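Local structure of protein Thf1 (Thermosynechococcus elongatus, 5MJR) at residues L142-L156 with I182-Y196. The protein may take part in building the photosynthetic membrane and associates with the FtsH protease complex involved in photosystem II repair in cyanobacteria. Sequence-based numbering, arbitrary orientation. Where two conformers were deposited one is given.
Sequences LNHTGKYSRLHAVGL and IPLPIEKVKRDLELY. With SO4 (sulfate ion), chain B.
Y148 lies across the start of helix 186-196, its ring against P185 and its hydroxyl on the carboxylate of D192. CG of P185 sits over one face, 4.0 Å from the centroid of the Y148 ring, a CH-pi contact. CG of Y148 stands anti to its backbone N (chi1 169°), which sends the ring across to the helix, and Y148 OH donates to D192 OD2 at 2.6 Å. That oxygen is met on its anti side, with ring and carboxylate nearly coplanar. On the syn side of the same OD2 comes NH2 of R191, at 3.0 Å, while NE of R191 reaches D192 OD1 from above the carboxylate plane; this side-on grip fixes the carboxylate's rotation.

The tight part lies where helix 150-156 crosses helix 186-196, the start of the predicted coiled coil in this all-helical THF1-family protein, at -79°, their axes 8.8 Å apart. The small A153 sits at the crossing, consistent with this spacing: its CB meets V189 CG1 at 3.9 Å and touches D192 CB and L193 CG. L156 CD2 packs on V189 and L184, beside L175 of helix 171-178. CD1 of L184 packs against CB of H144, and beyond the crossing V154 CG2 sits over a face of Y196, 3.9 Å from the Y196 ring centroid.

On the solvent side charge takes over. K188 NZ, 2.6 Å from sulfate O1, and the outer nitrogens of R191 hold a sulfate, probably from the crystallisation liquor. A leucine in place of Y148 would probably leave D192 OD2 without its hydroxyl donor and P185 without an aromatic face. The paired grip of R191 and the Y148 hydroxyl are likely to keep D192 ionised, tying the 142-149 loop to the helix at the solvent-facing edge of an otherwise apolar contact.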
ATOM      1  N   LEU A 142       0.989 -11.829   4.150  1.00  9.55           N
ATOM      2  CA  LEU A 142      -0.341 -12.129   3.624  1.00 10.28           C
ATOM      3  C   LEU A 142      -1.214 -12.844   4.626  1.00 11.22           C
ATOM      4  O   LEU A 142      -2.475 -12.827   4.481  1.00 12.60           O
ATOM      5  CB  LEU A 142      -0.235 -12.977   2.386  1.00 10.80           C
ATOM      6  CG  LEU A 142       0.355 -12.327   1.153  1.00 15.12           C
ATOM      7  CD1 LEU A 142       0.072 -13.232  -0.068  1.00 17.06           C
ATOM      8  CD2 LEU A 142       0.076 -10.937   0.855  1.00 18.82           C
ATOM      9  N   ASN A 143      -0.596 -13.425   5.652  1.00 10.76           N
ATOM     10  CA  ASN A 143      -1.340 -14.000   6.774  1.00 11.78           C
ATOM     11  C   ASN A 143      -1.749 -12.914   7.781  1.00 11.19           C
ATOM     12  O   ASN A 143      -1.258 -12.839   8.900  1.00 17.34           O
ATOM     13  CB  ASN A 143      -0.535 -15.104   7.418  1.00 14.66           C
ATOM     14  CG  ASN A 143      -0.429 -16.350   6.568  1.00 14.80           C
ATOM     15  OD1 ASN A 143      -1.393 -16.680   5.868  1.00 17.58           O
ATOM     16  ND2 ASN A 143       0.738 -17.015   6.654  1.00 14.79           N
ATOM     17  N   HIS A 144      -2.577 -12.024   7.267  1.00 13.36           N
ATOM     18  CA  HIS A 144      -2.907 -10.796   7.963  1.00 12.67           C
ATOM     19  C   HIS A 144      -4.069 -11.020   8.908  1.00 18.18           C
ATOM     20  O   HIS A 144      -5.192 -11.318   8.403  1.00 26.39           O
ATOM     21  CB  HIS A 144      -3.324  -9.771   6.918  1.00 14.02           C
ATOM     22  CG  HIS A 144      -3.545  -8.402   7.509  1.00 14.18           C
ATOM     23  ND1 HIS A 144      -2.475  -7.621   7.844  1.00 16.18           N
ATOM     24  CD2 HIS A 144      -4.668  -7.778   7.885  1.00 16.46           C
ATOM     25  CE1 HIS A 144      -2.979  -6.526   8.404  1.00 15.22           C
ATOM     26  NE2 HIS A 144      -4.305  -6.586   8.420  1.00 15.38           N
ATOM     27  N   THR A 145      -3.814 -10.758  10.168  0.50 20.17           N
ATOM     28  CA  THR A 145      -4.873 -10.714  11.202  0.50 22.63           C
ATOM     29  C   THR A 145      -4.903  -9.279  11.780  0.50 25.53           C
ATOM     30  O   THR A 145      -3.980  -8.541  11.630  0.50 27.19           O
ATOM     31  CB  THR A 145      -4.617 -11.843  12.223  0.50 23.70           C
ATOM     32  OG1 THR A 145      -3.463 -11.542  13.025  0.50 30.11           O
ATOM     33  CG2 THR A 145      -4.404 -13.183  11.484  0.50 25.75           C
ATOM     34  N   GLY A 146      -5.900  -8.928  12.534  0.50 25.47           N
ATOM     35  CA  GLY A 146      -5.984  -7.557  12.902  0.50 23.08           C
ATOM     36  C   GLY A 146      -6.480  -6.698  11.759  0.50 17.01           C
ATOM     37  O   GLY A 146      -6.931  -7.119  10.697  0.50 18.07           O
ATOM     38  N   LYS A 147      -6.484  -5.407  12.013  1.00 13.63           N
ATOM     39  CA  LYS A 147      -7.303  -4.409  11.251  1.00 11.10           C
ATOM     40  C   LYS A 147      -6.861  -4.419   9.776  1.00 10.79           C
ATOM     41  O   LYS A 147      -5.691  -4.272   9.453  1.00 10.69           O
ATOM     42  CB  LYS A 147      -7.065  -3.033  11.841  1.00 11.66           C
ATOM     43  CG  LYS A 147      -7.697  -1.898  11.066  1.00 13.85           C
ATOM     44  CD  LYS A 147      -9.173  -1.921  11.085  1.00 13.70           C
ATOM     45  CE  LYS A 147      -9.762  -0.716  10.358  1.00 18.57           C
ATOM     46  NZ  LYS A 147     -11.232  -0.833  10.354  1.00 25.94           N
ATOM     47  N   TYR A 148      -7.863  -4.591   8.932  1.00 10.13           N
ATOM     48  CA  TYR A 148      -7.711  -4.533   7.502  1.00 10.38           C
ATOM     49  C   TYR A 148      -7.963  -3.119   6.950  1.00 10.72           C
ATOM     50  O   TYR A 148      -8.930  -2.462   7.367  1.00 12.81           O
ATOM     51  CB  TYR A 148      -8.700  -5.507   6.851  1.00 13.68           C
ATOM     52  CG  TYR A 148      -8.844  -5.357   5.339  1.00 12.57           C
ATOM     53  CD1 TYR A 148      -7.972  -5.933   4.470  1.00 11.77           C
ATOM     54  CD2 TYR A 148      -9.851  -4.559   4.802  1.00 12.99           C
ATOM     55  CE1 TYR A 148      -8.055  -5.728   3.127  1.00 13.13           C
ATOM     56  CE2 TYR A 148      -9.970  -4.327   3.434  1.00 12.98           C
ATOM     57  CZ  TYR A 148      -9.090  -4.930   2.589  1.00 12.12           C
ATOM     58  OH  TYR A 148      -9.178  -4.754   1.253  1.00 12.68           O
ATOM     59  N   SER A 149      -7.108  -2.732   6.016  1.00 10.63           N
ATOM     60  CA  SER A 149      -7.215  -1.479   5.242  1.00 10.32           C
ATOM     61  C   SER A 149      -7.282  -1.818   3.770  1.00  9.69           C
ATOM     62  O   SER A 149      -6.598  -2.755   3.293  1.00 10.81           O
ATOM     63  CB  SER A 149      -5.940  -0.649   5.544  1.00 11.22           C
ATOM     64  OG  SER A 149      -5.850   0.522   4.700  1.00 12.50           O
ATOM     65  N   ARG A 150      -7.911  -0.937   2.995  1.00  9.82           N
ATOM     66  CA  ARG A 150      -7.763  -1.026   1.530  1.00 10.91           C
ATOM     67  C   ARG A 150      -6.340  -0.974   1.094  1.00  9.29           C
ATOM     68  O   ARG A 150      -5.979  -1.459   0.037  1.00 10.31           O
ATOM     69  CB  ARG A 150      -8.611   0.094   0.872  1.00 12.22           C
ATOM     70  CG  ARG A 150      -8.114   1.452   1.116  1.00 11.77           C
ATOM     71  CD  ARG A 150      -7.280   1.964  -0.057  1.00 13.94           C
ATOM     72  NE  ARG A 150      -6.658   3.235   0.248  1.00 15.52           N
ATOM     73  CZ  ARG A 150      -6.037   4.006  -0.643  1.00 12.56           C
ATOM     74  NH1 ARG A 150      -5.931   3.623  -1.933  1.00 15.50           N
ATOM     75  NH2 ARG A 150      -5.404   5.080  -0.203  1.00 13.80           N
ATOM     76  N   LEU A 151      -5.463  -0.322   1.905  1.00  9.40           N
ATOM     77  CA  LEU A 151      -4.031  -0.360   1.580  1.00  9.36           C
ATOM     78  C   LEU A 151      -3.438  -1.755   1.541  1.00  8.94           C
ATOM     79  O   LEU A 151      -2.498  -1.971   0.775  1.00  9.55           O
ATOM     80  CB  LEU A 151      -3.254   0.610   2.495  1.00  9.01           C
ATOM     81  CG  LEU A 151      -3.534   2.102   2.360  1.00 10.40           C
ATOM     82  CD1 LEU A 151      -3.077   2.857   3.569  1.00 12.53           C
ATOM     83  CD2 LEU A 151      -2.911   2.575   1.093  1.00 13.20           C
ATOM     84  N   HIS A 152      -3.973  -2.660   2.351  1.00  9.28           N
ATOM     85  CA  HIS A 152      -3.462  -4.022   2.257  1.00  9.45           C
ATOM     86  C   HIS A 152      -3.919  -4.699   0.952  1.00  8.66           C
ATOM     87  O   HIS A 152      -3.151  -5.476   0.385  1.00 10.24           O
ATOM     88  CB  HIS A 152      -4.077  -4.816   3.399  1.00  8.98           C
ATOM     89  CG  HIS A 152      -3.590  -4.401   4.741  1.00 10.37           C
ATOM     90  ND1 HIS A 152      -4.472  -3.950   5.689  1.00 10.41           N
ATOM     91  CD2 HIS A 152      -2.343  -4.417   5.276  1.00 11.10           C
ATOM     92  CE1 HIS A 152      -3.724  -3.714   6.786  1.00  9.30           C
ATOM     93  NE2 HIS A 152      -2.422  -3.960   6.558  1.00 10.64           N
ATOM     94  N   ALA A 153      -5.084  -4.330   0.415  1.00  8.90           N
ATOM     95  CA  ALA A 153      -5.515  -4.765  -0.921  1.00  9.66           C
ATOM     96  C   ALA A 153      -4.597  -4.263  -2.031  1.00  9.89           C
ATOM     97  O   ALA A 153      -4.189  -4.962  -2.896  1.00  9.67           O
ATOM     98  CB  ALA A 153      -6.958  -4.418  -1.236  1.00 10.46           C
ATOM     99  N   VAL A 154      -4.243  -2.958  -1.954  1.00 10.39           N
ATOM    100  CA  VAL A 154      -3.322  -2.354  -2.891  1.00  9.65           C
ATOM    101  C   VAL A 154      -1.993  -3.083  -2.836  1.00  8.91           C
ATOM    102  O   VAL A 154      -1.373  -3.383  -3.856  1.00 10.74           O
ATOM    103  CB  VAL A 154      -3.244  -0.826  -2.720  1.00 10.55           C
ATOM    104  CG1 VAL A 154      -2.180  -0.246  -3.655  1.00 11.78           C
ATOM    105  CG2 VAL A 154      -4.623  -0.182  -2.953  1.00 14.21           C
ATOM    106  N   GLY A 155      -1.494  -3.296  -1.636  1.00  8.63           N
ATOM    107  CA  GLY A 155      -0.268  -4.012  -1.462  1.00  8.78           C
ATOM    108  C   GLY A 155      -0.319  -5.439  -2.107  1.00  9.11           C
ATOM    109  O   GLY A 155       0.656  -5.864  -2.744  1.00 10.01           O
ATOM    110  N   LEU A 156      -1.426  -6.165  -1.828  1.00  8.59           N
ATOM    111  CA  LEU A 156      -1.562  -7.509  -2.433  1.00  9.35           C
ATOM    112  C   LEU A 156      -1.457  -7.433  -3.961  1.00  8.87           C
ATOM    113  O   LEU A 156      -0.746  -8.197  -4.565  1.00  9.78           O
ATOM    114  CB  LEU A 156      -2.851  -8.154  -1.994  1.00 10.14           C
ATOM    115  CG  LEU A 156      -3.133  -9.513  -2.560  1.00 11.19           C
ATOM    116  CD1 LEU A 156      -2.132 -10.567  -2.128  1.00 14.33           C
ATOM    117  CD2 LEU A 156      -4.524  -9.980  -2.323  1.00 15.26           C
ATOM    118  N   ILE A 182      -5.416 -17.782   2.638  1.00 13.89           N
ATOM    119  CA  ILE A 182      -4.976 -16.710   3.525  1.00 13.72           C
ATOM    120  C   ILE A 182      -6.160 -16.108   4.240  1.00 14.79           C
ATOM    121  O   ILE A 182      -7.274 -16.047   3.707  1.00 17.68           O
ATOM    122  CB  ILE A 182      -4.130 -15.681   2.731  1.00 12.62           C
ATOM    123  CG1 ILE A 182      -4.948 -14.904   1.730  1.00 12.98           C
ATOM    124  CG2 ILE A 182      -2.899 -16.311   2.136  1.00 15.33           C
ATOM    125  CD1 ILE A 182      -4.251 -13.761   0.996  1.00 14.55           C
ATOM    126  N   PRO A 183      -5.898 -15.499   5.445  1.00 12.69           N
ATOM    127  CA  PRO A 183      -6.939 -14.891   6.252  1.00 13.91           C
ATOM    128  C   PRO A 183      -7.262 -13.467   5.850  1.00 13.48           C
ATOM    129  O   PRO A 183      -8.207 -12.868   6.401  1.00 17.12           O
ATOM    130  CB  PRO A 183      -6.398 -14.987   7.693  1.00 16.18           C
ATOM    131  CG  PRO A 183      -4.933 -15.003   7.488  1.00 14.99           C
ATOM    132  CD  PRO A 183      -4.666 -15.704   6.238  1.00 14.14           C
ATOM    133  N   LEU A 184      -6.469 -12.901   4.933  1.00 14.98           N
ATOM    134  CA  LEU A 184      -6.824 -11.602   4.419  1.00 16.41           C
ATOM    135  C   LEU A 184      -8.237 -11.704   3.822  1.00 19.40           C
ATOM    136  O   LEU A 184      -8.550 -12.656   3.121  1.00 22.07           O
ATOM    137  CB  LEU A 184      -5.759 -11.182   3.387  1.00 17.85           C
ATOM    138  CG  LEU A 184      -5.645  -9.827   2.906  1.00 18.98           C
ATOM    139  CD1 LEU A 184      -5.260  -8.810   3.906  1.00 16.75           C
ATOM    140  CD2 LEU A 184      -4.740  -9.784   1.721  1.00 19.61           C
ATOM    141  N   PRO A 185      -9.132 -10.738   4.065  1.00 15.22           N
ATOM    142  CA  PRO A 185     -10.546 -10.927   3.619  1.00 16.86           C
ATOM    143  C   PRO A 185     -10.709 -10.610   2.148  1.00 13.43           C
ATOM    144  O   PRO A 185     -10.833  -9.458   1.658  1.00 15.05           O
ATOM    145  CB  PRO A 185     -11.293  -9.912   4.486  1.00 17.24           C
ATOM    146  CG  PRO A 185     -10.263  -8.844   4.721  1.00 17.94           C
ATOM    147  CD  PRO A 185      -8.991  -9.562   4.914  1.00 15.00           C
ATOM    148  N   ILE A 186     -10.669 -11.679   1.372  1.00 16.00           N
ATOM    149  CA  ILE A 186     -10.596 -11.546  -0.086  1.00 15.49           C
ATOM    150  C   ILE A 186     -11.881 -10.859  -0.684  1.00 15.43           C
ATOM    151  O   ILE A 186     -11.758 -10.154  -1.691  1.00 14.38           O
ATOM    152  CB  ILE A 186     -10.298 -12.913  -0.783  1.00 18.77           C
ATOM    153  CG1 ILE A 186      -8.794 -13.299  -0.591  1.00 18.65           C
ATOM    154  CG2 ILE A 186     -10.500 -12.859  -2.258  1.00 18.02           C
ATOM    155  CD1 ILE A 186      -7.776 -12.366  -1.223  1.00 20.46           C
ATOM    156  N   GLU A 187     -13.054 -10.973  -0.055  1.00 17.97           N
ATOM    157  CA  GLU A 187     -14.188 -10.240  -0.633  1.00 17.91           C
ATOM    158  C   GLU A 187     -14.039  -8.719  -0.532  1.00 15.04           C
ATOM    159  O   GLU A 187     -14.430  -7.968  -1.426  1.00 17.28           O
ATOM    160  CB  GLU A 187     -15.580 -10.692  -0.132  1.00 25.56           C
ATOM    161  CG  GLU A 187     -15.988 -12.136  -0.572  1.00 31.03           C
ATOM    162  CD  GLU A 187     -15.982 -12.324  -2.118  1.00 47.03           C
ATOM    163  OE1 GLU A 187     -16.817 -11.634  -2.782  1.00 59.67           O
ATOM    164  OE2 GLU A 187     -15.152 -13.155  -2.646  1.00 60.02           O
ATOM    165  N   LYS A 188     -13.461  -8.261   0.582  1.00 15.22           N
ATOM    166  CA  LYS A 188     -13.086  -6.858   0.716  1.00 14.68           C
ATOM    167  C   LYS A 188     -11.940  -6.445  -0.174  1.00 14.23           C
ATOM    168  O   LYS A 188     -11.994  -5.364  -0.774  1.00 13.65           O
ATOM    169  CB  LYS A 188     -12.667  -6.598   2.191  1.00 16.01           C
ATOM    170  CG  LYS A 188     -13.777  -6.804   3.155  1.00 19.16           C
ATOM    171  CD  LYS A 188     -13.303  -6.380   4.557  1.00 22.12           C
ATOM    172  CE  LYS A 188     -14.438  -6.556   5.494  1.00 24.98           C
ATOM    173  NZ  LYS A 188     -14.131  -6.107   6.840  1.00 29.45           N
ATOM    174  N   VAL A 189     -10.968  -7.326  -0.407  1.00 13.15           N
ATOM    175  CA  VAL A 189      -9.935  -7.074  -1.382  1.00 12.54           C
ATOM    176  C   VAL A 189     -10.528  -6.829  -2.777  1.00 11.56           C
ATOM    177  O   VAL A 189     -10.118  -5.897  -3.484  1.00 12.98           O
ATOM    178  CB  VAL A 189      -8.873  -8.157  -1.391  1.00 12.59           C
ATOM    179  CG1 VAL A 189      -7.892  -8.022  -2.526  1.00 13.82           C
ATOM    180  CG2 VAL A 189      -8.113  -8.209  -0.065  1.00 13.44           C
ATOM    181  N   LYS A 190     -11.445  -7.697  -3.224  1.00 13.00           N
ATOM    182  CA  LYS A 190     -12.051  -7.531  -4.547  1.00 14.13           C
ATOM    183  C   LYS A 190     -12.680  -6.148  -4.638  1.00 12.39           C
ATOM    184  O   LYS A 190     -12.536  -5.457  -5.639  1.00 14.50           O
ATOM    185  CB  LYS A 190     -13.075  -8.662  -4.782  1.00 15.21           C
ATOM    186  CG  LYS A 190     -12.389 -10.020  -5.063  1.00 15.78           C
ATOM    187  CD  LYS A 190     -13.506 -11.033  -5.244  1.00 18.06           C
ATOM    188  CE  LYS A 190     -12.916 -12.423  -5.434  1.00 22.16           C
ATOM    189  NZ  LYS A 190     -13.933 -13.371  -5.780  1.00 27.51           N
ATOM    190  N   ARG A 191     -13.525  -5.857  -3.649  1.00 13.73           N
ATOM    191  CA  ARG A 191     -14.188  -4.573  -3.588  1.00 15.22           C
ATOM    192  C   ARG A 191     -13.219  -3.410  -3.687  1.00 13.42           C
ATOM    193  O   ARG A 191     -13.402  -2.470  -4.476  1.00 14.20           O
ATOM    194  CB  ARG A 191     -14.991  -4.500  -2.280  1.00 18.23           C
ATOM    195  CG  ARG A 191     -15.547  -3.112  -1.969  1.00 19.66           C
ATOM    196  CD  ARG A 191     -15.913  -2.981  -0.458  1.00 23.02           C
ATOM    197  NE  ARG A 191     -14.708  -2.840   0.347  1.00 22.79           N
ATOM    198  CZ  ARG A 191     -14.639  -2.934   1.668  1.00 20.72           C
ATOM    199  NH1 ARG A 191     -15.716  -3.216   2.395  1.00 23.83           N
ATOM    200  NH2 ARG A 191     -13.437  -2.815   2.274  1.00 25.90           N
ATOM    201  N   ASP A 192     -12.196  -3.436  -2.879  1.00 11.82           N
ATOM    202  CA  ASP A 192     -11.256  -2.359  -2.778  1.00 11.62           C
ATOM    203  C   ASP A 192     -10.375  -2.240  -4.025  1.00 11.90           C
ATOM    204  O   ASP A 192     -10.038  -1.114  -4.409  1.00 14.62           O
ATOM    205  CB  ASP A 192     -10.402  -2.500  -1.506  1.00 11.53           C
ATOM    206  CG  ASP A 192     -11.206  -2.276  -0.226  1.00 14.87           C
ATOM    207  OD1 ASP A 192     -12.297  -1.652  -0.309  1.00 18.73           O
ATOM    208  OD2 ASP A 192     -10.790  -2.719   0.862  1.00 15.94           O
ATOM    209  N   LEU A 193     -10.048  -3.331  -4.661  1.00 12.21           N
ATOM    210  CA  LEU A 193      -9.254  -3.305  -5.916  1.00 12.28           C
ATOM    211  C   LEU A 193     -10.088  -2.842  -7.094  1.00 16.05           C
ATOM    212  O   LEU A 193      -9.529  -2.223  -7.946  1.00 15.99           O
ATOM    213  CB  LEU A 193      -8.537  -4.650  -6.221  1.00 13.50           C
ATOM    214  CG  LEU A 193      -7.348  -4.938  -5.242  1.00 12.78           C
ATOM    215  CD1 LEU A 193      -6.816  -6.318  -5.640  1.00 14.97           C
ATOM    216  CD2 LEU A 193      -6.338  -3.824  -5.270  1.00 12.84           C
ATOM    217  N   GLU A 194     -11.384  -3.206  -7.111  1.00 14.41           N
ATOM    218  CA  GLU A 194     -12.241  -2.691  -8.199  1.00 17.18           C
ATOM    219  C   GLU A 194     -12.226  -1.183  -8.087  1.00 14.71           C
ATOM    220  O   GLU A 194     -12.152  -0.515  -9.109  1.00 17.31           O
ATOM    221  CB  GLU A 194     -13.636  -3.317  -8.195  1.00 20.22           C
ATOM    222  CG  GLU A 194     -14.518  -2.926  -9.339  1.00 26.08           C
ATOM    223  CD  GLU A 194     -15.523  -3.963  -9.765  1.00 42.35           C
ATOM    224  OE1 GLU A 194     -15.687  -4.949  -9.003  1.00 46.58           O
ATOM    225  OE2 GLU A 194     -16.117  -3.762 -10.899  1.00 71.80           O
ATOM    226  N   LEU A 195     -12.452  -0.600  -6.879  1.00 16.16           N
ATOM    227  CA  LEU A 195     -12.427   0.830  -6.669  1.00 17.28           C
ATOM    228  C   LEU A 195     -11.111   1.410  -7.080  1.00 18.07           C
ATOM    229  O   LEU A 195     -11.007   2.411  -7.882  1.00 21.09           O
ATOM    230  CB  LEU A 195     -12.765   1.182  -5.184  1.00 18.39           C
ATOM    231  CG  LEU A 195     -12.995   2.663  -4.829  1.00 28.60           C
ATOM    232  CD1 LEU A 195     -14.115   3.148  -5.671  1.00 29.88           C
ATOM    233  CD2 LEU A 195     -13.225   2.786  -3.315  1.00 38.18           C
ATOM    234  N   TYR A 196     -10.033   0.894  -6.538  1.00 16.70           N
ATOM    235  CA  TYR A 196      -8.741   1.449  -6.834  1.00 20.28           C
ATOM    236  C   TYR A 196      -8.527   1.517  -8.380  1.00 18.39           C
ATOM    237  O   TYR A 196      -8.029   2.460  -8.920  1.00 21.32           O
ATOM    238  CB  TYR A 196      -7.669   0.571  -6.208  1.00 19.01           C
ATOM    239  CG  TYR A 196      -6.232   0.992  -6.393  1.00 18.18           C
ATOM    240  CD1 TYR A 196      -5.700   2.110  -5.775  1.00 20.50           C
ATOM    241  CD2 TYR A 196      -5.352   0.164  -7.129  1.00 19.91           C
ATOM    242  CE1 TYR A 196      -4.349   2.461  -5.994  1.00 24.94           C
ATOM    243  CE2 TYR A 196      -4.019   0.488  -7.330  1.00 25.58           C
ATOM    244  CZ  TYR A 196      -3.514   1.641  -6.709  1.00 25.70           C
ATOM    245  OH  TYR A 196      -2.216   1.981  -6.902  1.00 26.96           O
TER
HETATM  246  S   SO4 B1000     -14.022  -2.492   5.987  1.00 25.24           S
HETATM  247  O1  SO4 B1000     -13.463  -3.546   6.903  1.00 26.92           O
HETATM  248  O2  SO4 B1000     -15.111  -3.124   5.173  1.00 34.46           O
HETATM  249  O3  SO4 B1000     -12.882  -2.042   5.124  1.00 25.45           O
HETATM  250  O4  SO4 B1000     -14.608  -1.346   6.652  1.00 37.45           O